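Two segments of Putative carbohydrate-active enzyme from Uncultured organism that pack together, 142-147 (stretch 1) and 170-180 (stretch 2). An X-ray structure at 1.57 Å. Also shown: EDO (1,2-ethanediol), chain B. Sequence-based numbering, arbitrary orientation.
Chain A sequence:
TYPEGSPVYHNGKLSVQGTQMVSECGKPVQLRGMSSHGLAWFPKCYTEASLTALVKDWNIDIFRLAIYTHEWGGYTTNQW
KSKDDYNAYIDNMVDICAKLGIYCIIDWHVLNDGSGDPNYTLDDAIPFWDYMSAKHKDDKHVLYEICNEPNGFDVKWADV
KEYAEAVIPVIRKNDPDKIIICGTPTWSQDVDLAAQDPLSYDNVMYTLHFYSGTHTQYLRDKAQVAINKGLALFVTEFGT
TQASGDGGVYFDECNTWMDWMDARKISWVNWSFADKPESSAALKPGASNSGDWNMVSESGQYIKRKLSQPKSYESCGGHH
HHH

Stretch 1 142-147: VLYEIC
Stretch 2, residues 170-180: VIRKNDPDKII

Stretch 1 runs as an extended strand from Val-142 to Glu-145 and then turns into loop at Ile-146 and Cys-147. Stretch 2 starts as the last part of a helix, passes through a turn around Asp-175 to Asp-177, and returns extended, so that Ile-180 pairs in parallel with Tyr-144 (CA to CA 4.7 Å) while Leu-143 lies level with Ile-179. Together the two stretches bury 461 Å².

Val-142 (phi/psi -88/148, chi1 m) opens the strand. Its carbonyl does not meet a backbone NH of stretch 2 directly; a 1,2-ethanediol, probably from the crystallisation liquor, bridges the gap, its O1 donating to Val-142 O at 2.7 Å and accepting from Ile-179 N at 2.9 Å. Beside this bridge the aliphatic part of Lys-178 covers the valine, with Val-142 CG2 3.8 Å from Lys-178 CG.

Leu-143 (-127/146, chi1 m, chi2 83°) directs its CB sideways, and its CD2 lies 4.2 Å from Ile-179 CB, a loose apolar contact suited to two buried, branched side chains.

Tyr-144 (-109/109) is the centre of the contact, with 117 Å² covered. Its N donates to Ile-179 O at 3.0 Å and a nearly straight 173°, and its O receives a CA-H...O contact from Ile-180 CA at 3.3 Å. The side chain, chi1 m and chi2 -41°, lies on the same sheet face as that of Ile-180, with Tyr-144 CB 4.3 Å from Ile-180 CG1. Tyrosine suits this place because its ring is apolar along its length and polar at its tip: Tyr-144 CD2 packs 3.7 Å from Ile-171 CG2, Tyr-144 CE2 lies 3.7 Å from Lys-178 CB, and Tyr-144 OH donates to Asp-175 OD2 at 2.7 Å. Asp-175 (chi1 t) is buried, and the same OD2 forms a salt bridge with Lys-178 NZ at 2.7 Å, which compensates its charge. To reach it, Lys-178 curls back with chi1 -140°, between wells, and chi2 to chi4 all p.

Glu-145 (-100/101) points away, its chi1 and chi2 both t, and its carboxylate is hydrogen-bonded elsewhere in the structure.

Ile-146 (-81/-17, chi1 p, chi2 t) turns toward stretch 2 again. Its CG2 approaches Ile-171 CD1 at 3.6 Å and Ile-180 CG2 at 3.9 Å, so three isoleucines join helix, strand and loop in a buried apolar cluster. Ile-171 and Ile-180 are both m, t. Cys-147 (-165/95, chi1 p) lies beyond reach.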

ATOM      1  N   VAL A 142      -2.222  -4.505  10.286  1.00 10.93           N
ATOM      2  CA  VAL A 142      -2.842  -3.601   9.313  1.00 11.00           C
ATOM      3  C   VAL A 142      -2.238  -2.187   9.314  1.00  9.05           C
ATOM      4  O   VAL A 142      -1.763  -1.672  10.337  1.00 10.49           O
ATOM      5  CB  VAL A 142      -4.376  -3.461   9.527  1.00 12.09           C
ATOM      6  CG1 VAL A 142      -5.080  -4.797   9.292  1.00 15.88           C
ATOM      7  CG2 VAL A 142      -4.718  -2.904  10.911  1.00 13.73           C
ATOM      8  N   LEU A 143      -2.245  -1.576   8.133  1.00  9.14           N
ATOM      9  CA  LEU A 143      -1.925  -0.153   7.956  1.00  9.10           C
ATOM     10  C   LEU A 143      -3.088   0.471   7.198  1.00  8.27           C
ATOM     11  O   LEU A 143      -3.675  -0.189   6.345  1.00  9.79           O
ATOM     12  CB  LEU A 143      -0.623   0.077   7.179  1.00 10.28           C
ATOM     13  CG  LEU A 143       0.670  -0.441   7.824  1.00 10.58           C
ATOM     14  CD1 LEU A 143       0.846  -1.913   7.515  1.00 11.25           C
ATOM     15  CD2 LEU A 143       1.892   0.315   7.330  1.00 10.42           C
ATOM     16  N   TYR A 144      -3.410   1.731   7.488  1.00  9.75           N
ATOM     17  CA  TYR A 144      -4.580   2.400   6.908  1.00  7.48           C
ATOM     18  C   TYR A 144      -4.161   3.475   5.888  1.00  9.62           C
ATOM     19  O   TYR A 144      -3.611   4.520   6.256  1.00  9.93           O
ATOM     20  CB  TYR A 144      -5.433   3.021   8.049  1.00  9.56           C
ATOM     21  CG  TYR A 144      -5.932   2.039   9.121  1.00  9.78           C
ATOM     22  CD1 TYR A 144      -6.420   0.771   8.779  1.00 10.86           C
ATOM     23  CD2 TYR A 144      -5.954   2.407  10.469  1.00 12.19           C
ATOM     24  CE1 TYR A 144      -6.911  -0.088   9.756  1.00 13.42           C
ATOM     25  CE2 TYR A 144      -6.413   1.558  11.438  1.00 11.53           C
ATOM     26  CZ  TYR A 144      -6.890   0.305  11.081  1.00 12.08           C
ATOM     27  OH  TYR A 144      -7.385  -0.537  12.054  1.00 13.31           O
ATOM     28  N   GLU A 145      -4.404   3.220   4.597  1.00  9.27           N
ATOM     29  CA  GLU A 145      -4.080   4.169   3.528  1.00  9.21           C
ATOM     30  C   GLU A 145      -5.375   4.903   3.152  1.00  9.87           C
ATOM     31  O   GLU A 145      -6.220   4.357   2.439  1.00  9.43           O
ATOM     32  CB  GLU A 145      -3.459   3.435   2.326  1.00  8.75           C
ATOM     33  CG  GLU A 145      -3.071   4.348   1.159  1.00  8.29           C
ATOM     34  CD  GLU A 145      -2.327   3.647   0.035  1.00 10.73           C
ATOM     35  OE1 GLU A 145      -2.211   2.403   0.066  1.00  8.93           O
ATOM     36  OE2 GLU A 145      -1.891   4.348  -0.911  1.00 11.49           O
ATOM     37  N   ILE A 146      -5.537   6.131   3.655  1.00  9.47           N
ATOM     38  CA  ILE A 146      -6.848   6.782   3.706  1.00  7.84           C
ATOM     39  C   ILE A 146      -7.295   7.441   2.371  1.00  9.73           C
ATOM     40  O   ILE A 146      -8.494   7.740   2.229  1.00  9.65           O
ATOM     41  CB  ILE A 146      -6.904   7.822   4.892  1.00  8.84           C
ATOM     42  CG1 ILE A 146      -5.758   8.842   4.804  1.00  9.20           C
ATOM     43  CG2 ILE A 146      -6.885   7.092   6.234  1.00 10.66           C
ATOM     44  CD1 ILE A 146      -5.950  10.082   5.732  1.00 10.46           C
ATOM     45  N   CYS A 147      -6.376   7.669   1.428  1.00 11.33           N
ATOM     46  CA  CYS A 147      -6.710   8.209   0.087  1.00 11.19           C
ATOM     47  C   CYS A 147      -5.569   8.028  -0.931  1.00 13.28           C
ATOM     48  O   CYS A 147      -4.682   8.862  -1.049  1.00 11.93           O
ATOM     49  CB  CYS A 147      -7.094   9.707   0.158  1.00 12.13           C
ATOM     50  SG  CYS A 147      -5.935  10.786   1.038  1.00 14.02           S
ATOM     51  N   VAL A 170     -11.641   9.933  13.316  1.00 13.05           N
ATOM     52  CA  VAL A 170     -12.595   8.825  13.291  1.00 12.41           C
ATOM     53  C   VAL A 170     -11.858   7.499  13.472  1.00 13.59           C
ATOM     54  O   VAL A 170     -12.330   6.596  14.166  1.00 14.02           O
ATOM     55  CB  VAL A 170     -13.392   8.829  11.979  1.00 16.10           C
ATOM     56  CG1 VAL A 170     -14.232   7.575  11.829  1.00 21.47           C
ATOM     57  CG2 VAL A 170     -14.273  10.084  11.894  1.00 18.41           C
ATOM     58  N   ILE A 171     -10.693   7.389  12.850  1.00 12.28           N
ATOM     59  CA  ILE A 171      -9.869   6.196  13.017  1.00 11.82           C
ATOM     60  C   ILE A 171      -9.282   6.113  14.440  1.00 14.07           C
ATOM     61  O   ILE A 171      -9.345   5.076  15.097  1.00 12.70           O
ATOM     62  CB  ILE A 171      -8.727   6.181  11.962  1.00 12.57           C
ATOM     63  CG1 ILE A 171      -9.321   5.932  10.569  1.00 13.78           C
ATOM     64  CG2 ILE A 171      -7.649   5.145  12.333  1.00 13.00           C
ATOM     65  CD1 ILE A 171      -8.269   6.020   9.436  1.00 13.01           C
ATOM     66  N   ARG A 172      -8.725   7.219  14.915  1.00 13.39           N
ATOM     67  CA  ARG A 172      -7.952   7.212  16.153  1.00 13.09           C
ATOM     68  C   ARG A 172      -8.836   7.081  17.396  1.00 15.01           C
ATOM     69  O   ARG A 172      -8.359   6.630  18.433  1.00 16.01           O
ATOM     70  CB  ARG A 172      -7.084   8.475  16.227  1.00 16.41           C
ATOM     71  CG  ARG A 172      -5.917   8.477  15.222  1.00 18.04           C
ATOM     72  CD  ARG A 172      -4.813   7.535  15.696  1.00 17.00           C
ATOM     73  NE  ARG A 172      -3.833   7.088  14.694  1.00 22.07           N
ATOM     74  CZ  ARG A 172      -2.704   7.716  14.397  1.00 20.12           C
ATOM     75  NH1 ARG A 172      -2.402   8.891  14.953  1.00 22.36           N
ATOM     76  NH2 ARG A 172      -1.898   7.188  13.488  1.00 13.07           N
ATOM     77  N   LYS A 173     -10.118   7.412  17.295  1.00 15.25           N
ATOM     78  CA  LYS A 173     -11.005   7.184  18.446  1.00 18.17           C
ATOM     79  C   LYS A 173     -11.190   5.680  18.699  1.00 21.49           C
ATOM     80  O   LYS A 173     -11.466   5.269  19.825  1.00 19.24           O
ATOM     81  CB  LYS A 173     -12.359   7.863  18.248  1.00 22.15           C
ATOM     82  CG  LYS A 173     -13.310   7.185  17.315  1.00 26.67           C
ATOM     83  CD  LYS A 173     -14.693   7.793  17.417  1.00 31.58           C
ATOM     84  CE  LYS A 173     -15.599   7.304  16.313  1.00 32.46           C
ATOM     85  NZ  LYS A 173     -16.041   5.909  16.531  1.00 39.81           N
ATOM     86  N   ASN A 174     -11.037   4.867  17.651  1.00 13.93           N
ATOM     87  CA  ASN A 174     -11.151   3.404  17.746  1.00 13.76           C
ATOM     88  C   ASN A 174      -9.812   2.665  17.877  1.00 17.38           C
ATOM     89  O   ASN A 174      -9.723   1.624  18.551  1.00 18.66           O
ATOM     90  CB  ASN A 174     -11.860   2.846  16.516  1.00 14.43           C
ATOM     91  CG  ASN A 174     -13.282   3.337  16.379  1.00 20.03           C
ATOM     92  OD1 ASN A 174     -14.026   3.416  17.364  1.00 22.81           O
ATOM     93  ND2 ASN A 174     -13.678   3.653  15.151  1.00 15.63           N
ATOM     94  N   ASP A 175      -8.791   3.188  17.194  1.00 13.83           N
ATOM     95  CA  ASP A 175      -7.518   2.495  17.000  1.00 15.54           C
ATOM     96  C   ASP A 175      -6.378   3.512  17.138  1.00 17.70           C
ATOM     97  O   ASP A 175      -5.921   4.118  16.156  1.00 14.30           O
ATOM     98  CB  ASP A 175      -7.521   1.818  15.622  1.00 15.26           C
ATOM     99  CG  ASP A 175      -6.362   0.863  15.429  1.00 17.37           C
ATOM    100  OD1 ASP A 175      -5.460   0.842  16.295  1.00 18.61           O
ATOM    101  OD2 ASP A 175      -6.359   0.135  14.405  1.00 14.43           O
ATOM    102  N   PRO A 176      -5.935   3.749  18.376  1.00 14.10           N
ATOM    103  CA  PRO A 176      -5.030   4.871  18.655  1.00 14.43           C
ATOM    104  C   PRO A 176      -3.608   4.798  18.071  1.00 16.18           C
ATOM    105  O   PRO A 176      -2.996   5.852  17.909  1.00 18.39           O
ATOM    106  CB  PRO A 176      -4.951   4.873  20.194  1.00 20.17           C
ATOM    107  CG  PRO A 176      -6.176   4.206  20.646  1.00 26.88           C
ATOM    108  CD  PRO A 176      -6.537   3.193  19.604  1.00 17.49           C
ATOM    109  N   ASP A 177      -3.087   3.604  17.795  1.00 16.28           N
ATOM    110  CA  ASP A 177      -1.647   3.453  17.504  1.00 17.00           C
ATOM    111  C   ASP A 177      -1.274   2.968  16.081  1.00 20.58           C
ATOM    112  O   ASP A 177      -0.105   2.954  15.702  1.00 27.10           O
ATOM    113  CB  ASP A 177      -1.051   2.511  18.546  1.00 20.82           C
ATOM    114  CG  ASP A 177      -1.079   3.120  19.943  1.00 28.27           C
ATOM    115  OD1 ASP A 177      -0.344   4.100  20.158  1.00 32.47           O
ATOM    116  OD2 ASP A 177      -1.846   2.646  20.803  1.00 33.22           O
ATOM    117  N   LYS A 178      -2.262   2.590  15.302  1.00 16.41           N
ATOM    118  CA  LYS A 178      -2.025   1.981  13.983  1.00 13.01           C
ATOM    119  C   LYS A 178      -1.495   3.034  13.005  1.00 11.67           C
ATOM    120  O   LYS A 178      -1.899   4.184  13.070  1.00 12.58           O
ATOM    121  CB  LYS A 178      -3.332   1.362  13.493  1.00 14.39           C
ATOM    122  CG  LYS A 178      -3.220   0.004  12.770  1.00 12.79           C
ATOM    123  CD  LYS A 178      -2.551  -1.066  13.595  1.00 16.51           C
ATOM    124  CE  LYS A 178      -3.268  -1.373  14.899  1.00 16.16           C
ATOM    125  NZ  LYS A 178      -4.630  -1.969  14.695  1.00 13.42           N
ATOM    126  N   ILE A 179      -0.546   2.667  12.141  1.00 11.74           N
ATOM    127  CA  ILE A 179      -0.020   3.607  11.142  1.00 12.25           C
ATOM    128  C   ILE A 179      -1.076   4.000  10.114  1.00  9.22           C
ATOM    129  O   ILE A 179      -1.799   3.146   9.579  1.00 10.77           O
ATOM    130  CB  ILE A 179       1.198   3.030  10.414  1.00 11.84           C
ATOM    131  CG1 ILE A 179       2.302   2.732  11.429  1.00 11.97           C
ATOM    132  CG2 ILE A 179       1.702   3.992   9.294  1.00 12.67           C
ATOM    133  CD1 ILE A 179       3.569   2.173  10.843  1.00 14.88           C
ATOM    134  N   ILE A 180      -1.172   5.311   9.889  1.00 10.64           N
ATOM    135  CA  ILE A 180      -2.008   5.892   8.840  1.00 10.00           C
ATOM    136  C   ILE A 180      -1.083   6.457   7.777  1.00  9.63           C
ATOM    137  O   ILE A 180      -0.093   7.132   8.101  1.00 10.45           O
ATOM    138  CB  ILE A 180      -2.943   6.999   9.392  1.00 11.38           C
ATOM    139  CG1 ILE A 180      -3.952   6.358  10.348  1.00 11.76           C
ATOM    140  CG2 ILE A 180      -3.656   7.738   8.271  1.00 14.75           C
ATOM    141  CD1 ILE A 180      -4.775   7.334  11.162  1.00 12.99           C
TER
HETATM  142  C1  EDO B 401       0.900  -0.970  12.294  1.00 14.78           C
HETATM  143  O1  EDO B 401       0.049  -0.113  11.551  1.00 14.44           O
HETATM  144  C2  EDO B 401       1.488  -2.013  11.365  1.00 12.99           C
HETATM  145  O2  EDO B 401       2.203  -2.945  12.160  1.00 14.42           O